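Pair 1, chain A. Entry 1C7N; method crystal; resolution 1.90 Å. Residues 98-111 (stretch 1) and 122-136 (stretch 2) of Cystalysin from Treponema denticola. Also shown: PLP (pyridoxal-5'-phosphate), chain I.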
# COMPACT_ATOMS: atom_id res chain seq x y z
N VAL A 98 -2.41 -8.39 -4.43
CA VAL A 98 -2.83 -9.74 -4.11
C VAL A 98 -1.81 -10.51 -3.29
O VAL A 98 -2.18 -11.24 -2.37
CB VAL A 98 -3.15 -10.52 -5.41
CG1 VAL A 98 -3.46 -11.98 -5.09
CG2 VAL A 98 -4.32 -9.87 -6.11
N VAL A 99 -0.52 -10.35 -3.60
CA VAL A 99 0.49 -11.07 -2.84
C VAL A 99 0.41 -10.75 -1.36
O VAL A 99 0.41 -11.66 -0.52
CB VAL A 99 1.92 -10.78 -3.37
CG1 VAL A 99 2.96 -11.47 -2.49
CG2 VAL A 99 2.04 -11.26 -4.82
N PRO A 100 0.32 -9.46 -1.00
CA PRO A 100 0.23 -9.14 0.44
C PRO A 100 -1.02 -9.78 1.05
O PRO A 100 -1.02 -10.19 2.21
CB PRO A 100 0.17 -7.62 0.45
CG PRO A 100 1.01 -7.25 -0.73
CD PRO A 100 0.55 -8.24 -1.79
N ALA A 101 -2.09 -9.88 0.25
CA ALA A 101 -3.33 -10.47 0.74
C ALA A 101 -3.11 -11.97 0.98
O ALA A 101 -3.64 -12.52 1.95
CB ALA A 101 -4.44 -10.26 -0.27
N VAL A 102 -2.34 -12.61 0.11
CA VAL A 102 -2.05 -14.03 0.27
C VAL A 102 -1.19 -14.24 1.51
O VAL A 102 -1.47 -15.13 2.32
CB VAL A 102 -1.33 -14.60 -0.97
CG1 VAL A 102 -0.89 -16.04 -0.70
CG2 VAL A 102 -2.27 -14.56 -2.18
N PHE A 103 -0.16 -13.42 1.67
CA PHE A 103 0.71 -13.52 2.84
C PHE A 103 -0.14 -13.38 4.10
O PHE A 103 0.07 -14.10 5.08
CB PHE A 103 1.77 -12.42 2.84
CG PHE A 103 3.08 -12.84 2.24
CD1 PHE A 103 3.21 -13.00 0.87
CD2 PHE A 103 4.19 -13.07 3.05
CE1 PHE A 103 4.42 -13.39 0.30
CE2 PHE A 103 5.40 -13.46 2.50
CZ PHE A 103 5.52 -13.62 1.13
N ASN A 104 -1.10 -12.46 4.05
CA ASN A 104 -1.99 -12.22 5.18
C ASN A 104 -2.87 -13.43 5.45
O ASN A 104 -3.16 -13.75 6.60
CB ASN A 104 -2.86 -10.99 4.90
CG ASN A 104 -3.64 -10.55 6.13
OD1 ASN A 104 -3.05 -10.26 7.17
ND2 ASN A 104 -4.96 -10.50 6.01
N ALA A 105 -3.31 -14.10 4.39
CA ALA A 105 -4.15 -15.28 4.54
C ALA A 105 -3.40 -16.36 5.31
O ALA A 105 -3.93 -16.95 6.25
CB ALA A 105 -4.58 -15.80 3.18
N VAL A 106 -2.16 -16.61 4.91
CA VAL A 106 -1.34 -17.63 5.57
C VAL A 106 -1.09 -17.22 7.02
O VAL A 106 -1.23 -18.03 7.94
CB VAL A 106 0.02 -17.78 4.86
CG1 VAL A 106 0.90 -18.76 5.62
CG2 VAL A 106 -0.20 -18.27 3.43
N ARG A 107 -0.73 -15.96 7.21
CA ARG A 107 -0.45 -15.43 8.53
C ARG A 107 -1.61 -15.64 9.51
O ARG A 107 -1.41 -16.12 10.63
CB ARG A 107 -0.14 -13.93 8.42
CG ARG A 107 0.15 -13.23 9.73
CD ARG A 107 0.65 -11.80 9.49
NE ARG A 107 1.77 -11.78 8.54
CZ ARG A 107 1.68 -11.40 7.27
NH1 ARG A 107 0.52 -10.99 6.77
NH2 ARG A 107 2.75 -11.44 6.49
N GLU A 108 -2.82 -15.31 9.08
CA GLU A 108 -4.00 -15.40 9.93
C GLU A 108 -4.66 -16.77 10.10
O GLU A 108 -5.03 -17.13 11.22
CB GLU A 108 -5.05 -14.40 9.44
CG GLU A 108 -6.36 -14.39 10.22
CD GLU A 108 -6.15 -14.18 11.71
OE1 GLU A 108 -5.27 -13.38 12.09
OE2 GLU A 108 -6.89 -14.80 12.51
N PHE A 109 -4.81 -17.54 9.03
CA PHE A 109 -5.49 -18.82 9.14
C PHE A 109 -4.65 -20.09 9.28
O PHE A 109 -5.18 -21.19 9.19
CB PHE A 109 -6.49 -18.95 7.99
CG PHE A 109 -7.48 -17.82 7.94
CD1 PHE A 109 -7.20 -16.67 7.20
CD2 PHE A 109 -8.65 -17.87 8.68
CE1 PHE A 109 -8.07 -15.59 7.21
CE2 PHE A 109 -9.53 -16.79 8.69
CZ PHE A 109 -9.24 -15.64 7.96
N THR A 110 -3.36 -19.94 9.51
CA THR A 110 -2.48 -21.08 9.72
C THR A 110 -1.42 -20.69 10.74
O THR A 110 -1.27 -19.52 11.07
CB THR A 110 -1.75 -21.54 8.43
OG1 THR A 110 -0.84 -20.52 8.00
CG2 THR A 110 -2.75 -21.82 7.32
N LYS A 111 -0.70 -21.68 11.25
CA LYS A 111 0.35 -21.44 12.23
C LYS A 111 1.62 -22.11 11.71
O LYS A 111 1.55 -22.99 10.85
CB LYS A 111 -0.04 -22.05 13.58
CG LYS A 111 -0.34 -23.55 13.51
CD LYS A 111 -0.60 -24.14 14.89
CE LYS A 111 -1.01 -25.61 14.81
NZ LYS A 111 0.04 -26.47 14.18
N VAL A 122 3.74 -23.21 -10.50
CA VAL A 122 2.82 -22.09 -10.37
C VAL A 122 3.51 -20.78 -9.95
O VAL A 122 4.63 -20.79 -9.45
CB VAL A 122 1.72 -22.43 -9.34
CG1 VAL A 122 2.32 -22.48 -7.94
CG2 VAL A 122 0.58 -21.43 -9.41
N TYR A 123 2.80 -19.67 -10.18
CA TYR A 123 3.24 -18.32 -9.81
C TYR A 123 4.10 -18.42 -8.54
O TYR A 123 3.59 -18.73 -7.47
CB TYR A 123 1.99 -17.48 -9.57
CG TYR A 123 2.21 -16.05 -9.14
CD1 TYR A 123 2.86 -15.14 -9.95
CD2 TYR A 123 1.70 -15.61 -7.92
CE1 TYR A 123 3.00 -13.80 -9.57
CE2 TYR A 123 1.83 -14.29 -7.52
CZ TYR A 123 2.48 -13.39 -8.35
OH TYR A 123 2.58 -12.08 -7.94
N TYR A 124 5.40 -18.15 -8.67
CA TYR A 124 6.34 -18.30 -7.56
C TYR A 124 6.07 -17.62 -6.21
O TYR A 124 6.43 -18.17 -5.17
CB TYR A 124 7.77 -17.98 -8.04
CG TYR A 124 8.00 -16.60 -8.59
CD1 TYR A 124 8.35 -15.54 -7.75
CD2 TYR A 124 7.86 -16.34 -9.96
CE1 TYR A 124 8.58 -14.26 -8.27
CE2 TYR A 124 8.08 -15.08 -10.48
CZ TYR A 124 8.44 -14.04 -9.63
OH TYR A 124 8.67 -12.79 -10.16
N PRO A 125 5.43 -16.44 -6.19
CA PRO A 125 5.18 -15.82 -4.88
C PRO A 125 4.35 -16.72 -3.95
O PRO A 125 4.32 -16.51 -2.74
CB PRO A 125 4.45 -14.54 -5.24
CG PRO A 125 5.09 -14.17 -6.53
CD PRO A 125 5.12 -15.49 -7.27
N PHE A 126 3.67 -17.71 -4.52
CA PHE A 126 2.88 -18.64 -3.72
C PHE A 126 3.82 -19.39 -2.78
O PHE A 126 3.53 -19.53 -1.59
CB PHE A 126 2.15 -19.66 -4.60
CG PHE A 126 0.82 -19.19 -5.12
CD1 PHE A 126 -0.03 -20.08 -5.78
CD2 PHE A 126 0.41 -17.87 -4.96
CE1 PHE A 126 -1.26 -19.66 -6.27
CE2 PHE A 126 -0.82 -17.44 -5.44
CZ PHE A 126 -1.66 -18.34 -6.10
N PHE A 127 4.93 -19.87 -3.32
CA PHE A 127 5.91 -20.60 -2.53
C PHE A 127 6.41 -19.73 -1.39
O PHE A 127 6.49 -20.16 -0.24
CB PHE A 127 7.11 -21.02 -3.39
CG PHE A 127 6.78 -22.01 -4.47
CD1 PHE A 127 6.03 -21.63 -5.59
CD2 PHE A 127 7.23 -23.32 -4.39
CE1 PHE A 127 5.75 -22.54 -6.60
CE2 PHE A 127 6.95 -24.24 -5.40
CZ PHE A 127 6.21 -23.85 -6.51
N MET A 128 6.75 -18.49 -1.73
CA MET A 128 7.27 -17.53 -0.77
C MET A 128 6.31 -17.24 0.37
O MET A 128 6.69 -17.26 1.54
CB MET A 128 7.63 -16.23 -1.50
CG MET A 128 8.63 -16.42 -2.64
SD MET A 128 8.80 -14.95 -3.68
CE MET A 128 9.52 -13.80 -2.52
N ALA A 129 5.05 -16.98 0.04
CA ALA A 129 4.03 -16.66 1.04
C ALA A 129 3.93 -17.75 2.11
O ALA A 129 3.59 -17.47 3.26
CB ALA A 129 2.68 -16.47 0.37
N ILE A 130 4.22 -18.98 1.71
CA ILE A 130 4.13 -20.11 2.61
C ILE A 130 5.39 -20.35 3.45
O ILE A 130 5.37 -20.16 4.66
CB ILE A 130 3.78 -21.40 1.83
CG1 ILE A 130 2.42 -21.21 1.14
CG2 ILE A 130 3.74 -22.60 2.77
CD1 ILE A 130 2.06 -22.29 0.14
N LYS A 131 6.48 -20.77 2.82
CA LYS A 131 7.70 -21.06 3.57
C LYS A 131 8.37 -19.87 4.24
O LYS A 131 8.99 -20.03 5.30
CB LYS A 131 8.71 -21.81 2.69
CG LYS A 131 9.33 -21.02 1.57
CD LYS A 131 10.40 -21.86 0.88
CE LYS A 131 11.48 -22.28 1.88
NZ LYS A 131 12.43 -23.29 1.33
N ASN A 132 8.26 -18.69 3.65
CA ASN A 132 8.86 -17.50 4.24
C ASN A 132 8.23 -17.20 5.60
O ASN A 132 8.81 -16.48 6.41
CB ASN A 132 8.72 -16.30 3.31
CG ASN A 132 9.72 -16.32 2.17
OD1 ASN A 132 10.30 -17.36 1.86
ND2 ASN A 132 9.93 -15.17 1.54
N GLN A 133 7.05 -17.75 5.84
CA GLN A 133 6.37 -17.55 7.12
C GLN A 133 6.42 -18.86 7.91
O GLN A 133 5.66 -19.07 8.86
CB GLN A 133 4.92 -17.11 6.91
CG GLN A 133 4.79 -15.79 6.15
CD GLN A 133 3.41 -15.17 6.26
OE1 GLN A 133 3.00 -14.72 7.32
NE2 GLN A 133 2.68 -15.16 5.15
N GLU A 134 7.35 -19.72 7.50
CA GLU A 134 7.59 -21.01 8.12
C GLU A 134 6.42 -22.00 8.15
O GLU A 134 6.26 -22.75 9.10
CB GLU A 134 8.16 -20.82 9.53
CG GLU A 134 9.41 -19.95 9.55
CD GLU A 134 10.15 -20.00 10.88
OE1 GLU A 134 11.06 -19.17 11.09
OE2 GLU A 134 9.82 -20.87 11.71
N ARG A 135 5.61 -21.98 7.10
CA ARG A 135 4.51 -22.93 6.98
C ARG A 135 5.07 -23.98 6.03
O ARG A 135 6.15 -23.78 5.47
CB ARG A 135 3.26 -22.27 6.38
CG ARG A 135 2.28 -21.68 7.39
CD ARG A 135 2.86 -20.55 8.24
NE ARG A 135 1.80 -19.84 8.96
CZ ARG A 135 1.99 -18.83 9.80
NH1 ARG A 135 3.21 -18.39 10.06
NH2 ARG A 135 0.95 -18.25 10.38
N LYS A 136 4.37 -25.09 5.84
CA LYS A 136 4.89 -26.13 4.95
C LYS A 136 4.23 -26.13 3.58
O LYS A 136 3.00 -26.20 3.47
CB LYS A 136 4.73 -27.51 5.60
CG LYS A 136 5.29 -27.62 7.02
CD LYS A 136 6.69 -27.04 7.15
CE LYS A 136 7.68 -27.72 6.22
NZ LYS A 136 9.03 -27.07 6.30
N1 PLP I . -1.34 -13.63 -8.45
C2 PLP I . -0.91 -14.14 -9.69
C2A PLP I . -1.28 -15.59 -9.95
C3 PLP I . -0.26 -13.19 -10.59
O3 PLP I . 0.22 -13.77 -11.70
C4 PLP I . -0.14 -11.83 -10.22
C4A PLP I . 0.42 -10.84 -11.13
C5 PLP I . -0.67 -11.42 -8.88
C6 PLP I . -1.23 -12.33 -8.03
C5A PLP I . -0.85 -9.92 -8.68
O4P PLP I . -0.29 -9.23 -7.63
P PLP I . -0.73 -7.67 -7.59
O1P PLP I . 0.24 -7.10 -6.66
O2P PLP I . -2.15 -7.60 -7.06
O3P PLP I . -0.64 -7.07 -8.93

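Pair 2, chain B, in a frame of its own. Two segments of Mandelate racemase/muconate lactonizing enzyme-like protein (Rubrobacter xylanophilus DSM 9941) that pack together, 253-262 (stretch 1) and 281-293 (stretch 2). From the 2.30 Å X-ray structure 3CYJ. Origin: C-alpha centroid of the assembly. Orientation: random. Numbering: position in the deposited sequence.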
# COMPACT_ATOMS: atom_id res chain seq x y z
N THR B 253 18.43 16.04 4.00
CA THR B 253 18.55 14.89 4.89
C THR B 253 18.76 13.63 4.01
O THR B 253 18.44 13.64 2.81
CB THR B 253 17.32 14.66 5.84
OG1 THR B 253 16.22 14.14 5.11
CG2 THR B 253 16.88 15.91 6.66
N LEU B 254 19.28 12.57 4.60
CA LEU B 254 19.42 11.32 3.88
C LEU B 254 18.09 10.63 3.75
O LEU B 254 17.85 9.95 2.76
CB LEU B 254 20.42 10.42 4.57
CG LEU B 254 21.84 10.68 4.09
CD1 LEU B 254 22.81 10.05 5.07
CD2 LEU B 254 22.00 10.06 2.67
N PRO B 255 17.19 10.82 4.74
CA PRO B 255 15.84 10.28 4.53
C PRO B 255 15.11 11.00 3.39
O PRO B 255 14.25 10.39 2.71
CB PRO B 255 15.13 10.50 5.87
CG PRO B 255 16.17 10.81 6.84
CD PRO B 255 17.39 11.31 6.11
N GLN B 256 15.45 12.28 3.16
CA GLN B 256 14.95 13.00 1.98
C GLN B 256 15.47 12.41 0.65
O GLN B 256 14.68 12.13 -0.25
CB GLN B 256 15.28 14.49 2.04
CG GLN B 256 14.31 15.24 2.89
CD GLN B 256 14.81 16.61 3.24
OE1 GLN B 256 15.81 17.08 2.67
NE2 GLN B 256 14.12 17.27 4.18
N LEU B 257 16.78 12.19 0.56
CA LEU B 257 17.38 11.47 -0.57
C LEU B 257 16.79 10.08 -0.72
O LEU B 257 16.46 9.65 -1.84
CB LEU B 257 18.89 11.40 -0.43
CG LEU B 257 19.60 12.70 -0.78
CD1 LEU B 257 21.10 12.49 -0.78
CD2 LEU B 257 19.14 13.33 -2.12
N HIS B 258 16.59 9.41 0.41
CA HIS B 258 15.94 8.13 0.44
C HIS B 258 14.48 8.17 -0.09
O HIS B 258 14.03 7.24 -0.76
CB HIS B 258 15.97 7.59 1.87
CG HIS B 258 15.11 6.38 2.06
ND1 HIS B 258 13.79 6.47 2.43
CD2 HIS B 258 15.36 5.06 1.86
CE1 HIS B 258 13.26 5.25 2.48
NE2 HIS B 258 14.19 4.38 2.13
N ASP B 259 13.71 9.21 0.27
CA ASP B 259 12.38 9.38 -0.31
C ASP B 259 12.49 9.68 -1.81
O ASP B 259 11.80 9.08 -2.61
CB ASP B 259 11.60 10.49 0.39
CG ASP B 259 11.17 10.12 1.85
OD1 ASP B 259 11.06 8.90 2.18
OD2 ASP B 259 10.95 11.07 2.66
N LEU B 260 13.39 10.58 -2.20
CA LEU B 260 13.55 10.89 -3.64
C LEU B 260 13.96 9.66 -4.46
O LEU B 260 13.43 9.48 -5.54
CB LEU B 260 14.60 11.97 -3.84
CG LEU B 260 14.59 12.68 -5.19
CD1 LEU B 260 13.20 13.27 -5.43
CD2 LEU B 260 15.64 13.79 -5.22
N ALA B 261 14.87 8.81 -3.93
CA ALA B 261 15.37 7.64 -4.65
C ALA B 261 14.22 6.75 -5.07
O ALA B 261 14.29 6.11 -6.10
CB ALA B 261 16.38 6.86 -3.84
N GLY B 262 13.13 6.71 -4.33
CA GLY B 262 11.99 5.90 -4.77
C GLY B 262 11.13 6.53 -5.87
O GLY B 262 10.13 5.92 -6.25
N LEU B 281 29.56 10.94 0.59
CA LEU B 281 30.03 9.56 0.79
C LEU B 281 28.88 8.62 1.12
O LEU B 281 28.97 7.39 0.97
CB LEU B 281 31.08 9.52 1.91
CG LEU B 281 32.47 9.99 1.46
CD1 LEU B 281 33.42 10.27 2.63
CD2 LEU B 281 33.06 8.97 0.49
N ARG B 282 27.79 9.21 1.58
CA ARG B 282 26.63 8.42 1.97
C ARG B 282 25.73 8.13 0.78
O ARG B 282 24.83 7.31 0.88
CB ARG B 282 25.85 9.18 3.00
CG ARG B 282 26.41 8.90 4.34
CD ARG B 282 27.46 9.94 4.82
NE ARG B 282 27.65 9.74 6.24
CZ ARG B 282 26.79 10.14 7.16
NH1 ARG B 282 27.02 9.87 8.43
NH2 ARG B 282 25.69 10.82 6.82
N VAL B 283 26.01 8.76 -0.35
CA VAL B 283 25.09 8.76 -1.45
C VAL B 283 25.08 7.45 -2.21
O VAL B 283 24.01 6.99 -2.63
CB VAL B 283 25.38 9.98 -2.37
CG1 VAL B 283 25.22 9.60 -3.82
CG2 VAL B 283 24.50 11.14 -1.97
N ASP B 284 26.25 6.84 -2.34
CA ASP B 284 26.36 5.47 -2.88
C ASP B 284 25.42 4.47 -2.21
O ASP B 284 24.72 3.70 -2.87
CB ASP B 284 27.77 4.94 -2.68
CG ASP B 284 28.54 4.83 -3.97
OD1 ASP B 284 27.90 4.89 -5.03
OD2 ASP B 284 29.78 4.64 -3.89
N GLY B 285 25.41 4.48 -0.88
CA GLY B 285 24.55 3.62 -0.11
C GLY B 285 23.11 3.84 -0.45
O GLY B 285 22.33 2.89 -0.50
N ILE B 286 22.71 5.09 -0.70
CA ILE B 286 21.33 5.29 -1.14
C ILE B 286 21.14 4.78 -2.54
O ILE B 286 20.18 4.07 -2.84
CB ILE B 286 20.84 6.76 -1.01
CG1 ILE B 286 20.89 7.22 0.46
CG2 ILE B 286 19.45 6.88 -1.55
CD1 ILE B 286 19.80 6.74 1.26
N CYS B 287 22.06 5.14 -3.42
CA CYS B 287 21.92 4.80 -4.81
C CYS B 287 22.07 3.30 -5.08
O CYS B 287 21.30 2.75 -5.85
CB CYS B 287 22.90 5.61 -5.67
SG CYS B 287 22.31 7.33 -5.83
N ARG B 288 23.08 2.65 -4.51
CA ARG B 288 23.24 1.19 -4.70
C ARG B 288 22.08 0.42 -4.01
O ARG B 288 21.58 -0.58 -4.55
CB ARG B 288 24.60 0.67 -4.17
CG ARG B 288 25.87 1.35 -4.66
CD ARG B 288 25.99 1.31 -6.17
NE ARG B 288 26.04 -0.04 -6.72
CZ ARG B 288 25.10 -0.57 -7.51
NH1 ARG B 288 25.26 -1.83 -7.96
NH2 ARG B 288 24.02 0.12 -7.88
N GLY B 289 21.65 0.89 -2.83
CA GLY B 289 20.49 0.29 -2.15
C GLY B 289 19.20 0.31 -2.96
O GLY B 289 18.40 -0.61 -2.87
N HIS B 290 19.01 1.36 -3.77
CA HIS B 290 17.84 1.53 -4.59
C HIS B 290 18.09 1.14 -6.05
O HIS B 290 17.15 1.14 -6.86
CB HIS B 290 17.40 2.97 -4.54
CG HIS B 290 16.59 3.34 -3.34
ND1 HIS B 290 17.16 3.66 -2.12
CD2 HIS B 290 15.25 3.49 -3.19
CE1 HIS B 290 16.21 3.97 -1.26
NE2 HIS B 290 15.04 3.89 -1.88
N GLN B 291 19.34 0.83 -6.38
CA GLN B 291 19.75 0.46 -7.75
C GLN B 291 19.54 1.53 -8.85
O GLN B 291 19.15 1.21 -10.00
CB GLN B 291 19.08 -0.86 -8.21
CG GLN B 291 19.35 -2.00 -7.30
CD GLN B 291 20.73 -2.48 -7.50
OE1 GLN B 291 21.07 -3.03 -8.58
NE2 GLN B 291 21.58 -2.25 -6.50
N ILE B 292 19.87 2.77 -8.53
CA ILE B 292 19.76 3.80 -9.52
C ILE B 292 21.11 4.50 -9.65
O ILE B 292 21.85 4.60 -8.67
CB ILE B 292 18.61 4.81 -9.13
CG1 ILE B 292 18.90 5.52 -7.79
CG2 ILE B 292 17.25 4.10 -9.17
CD1 ILE B 292 17.84 6.46 -7.33
N PRO B 293 21.42 5.01 -10.84
CA PRO B 293 22.61 5.86 -11.04
C PRO B 293 22.53 7.21 -10.30
O PRO B 293 21.47 7.67 -9.91
CB PRO B 293 22.61 6.15 -12.57
CG PRO B 293 21.41 5.38 -13.18
CD PRO B 293 20.51 4.98 -12.02
O HOH W 1 12.16 5.12 -1.10

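Both pairs consist of two helices that run in nearly the same direction and pack side by side. In pair 1 the helix axes approach to 9.0 Å with a signed crossing angle of -32°. In pair 2 the values are 10.0 Å and -25°. Superposition on 14 central residues gives an RMSD of 0.6 Å. The first stretches match from Val A98 and Thr B253 to Arg A107 and Gly B262. The second stretches match closely from Phe A126 and Val B283 to Asn A132 and Gly B289.

A key matched position of the second helix is Ala A129 in pair 1 and Ile B286 in pair 2. The two residues differ in size, and the packing around them differs too. Ala A129 is small, and the backbones come close: Ala A129 CA lies 4.9 Å from Phe A103 CA. The ring of Phe A103 fills the space beside it. Ala A129 CA sits over one face of the Phe A103 ring, 3.5 Å from the centroid, in a CH-pi contact. In pair 2 the matched residue His B258 has its CA 6.3 Å from the CA of Ile B286. Here Ile B286 is the knob, set among Leu B254, Leu B257, His B258 and Ala B261. Ile B286 CG1 is 3.8 Å from Leu B254 CD2, and Ile B286 CG2 is 3.8 Å from Ala B261 CB.

Val A102 matches Leu B257, but their closest partners differ: Val A102 CG1 is 3.8 Å from Ala A129 CB, and Leu B257 CD1 is 3.8 Å from Val B283 CG2, at the position of Phe A126. At the next turn of the first helix, Val A106 matches Ala B261. The CB of Ala B261 lies over one face of the His B290 ring, 3.5 Å from its centroid. This CH-pi contact places the small residue on the first helix, whereas pair 1 has it on the second.

Gln A133 matches His B290, with side-chain centres only 0.6 Å apart. Both are polar, but they act differently. Gln A133 NE2 donates to Phe A103 O across the pair at 2.8 Å, nearly linear, and to Ala A129 O within its own stretch at 3.1 Å. His B290 ND1 donates to Ile B286 O at 3.1 Å, the backbone position that matches Ala A129. Its hydrogen-bonded link across the pair runs through a water, which donates to His B258 O at 2.8 Å and is also hydrogen-bonded to His B290 NE2 at 3.2 Å.

Pair 2 has no direct hydrogen bond between its stretches. Pair 1 adds several through Arg A135. Arg A135 NH2 donates to Thr A110 O at 2.6 Å, and Arg A135 NE donates to Thr A110 OG1 at 2.9 Å. These bonds tie the segment after the second helix to the end of stretch 1. Arg A135 falls near Gln B291, but the side chains diverge, and Gln B291 makes no contact with the other stretch. Pair 1 buries 686 Å² and pair 2 buries 472 Å².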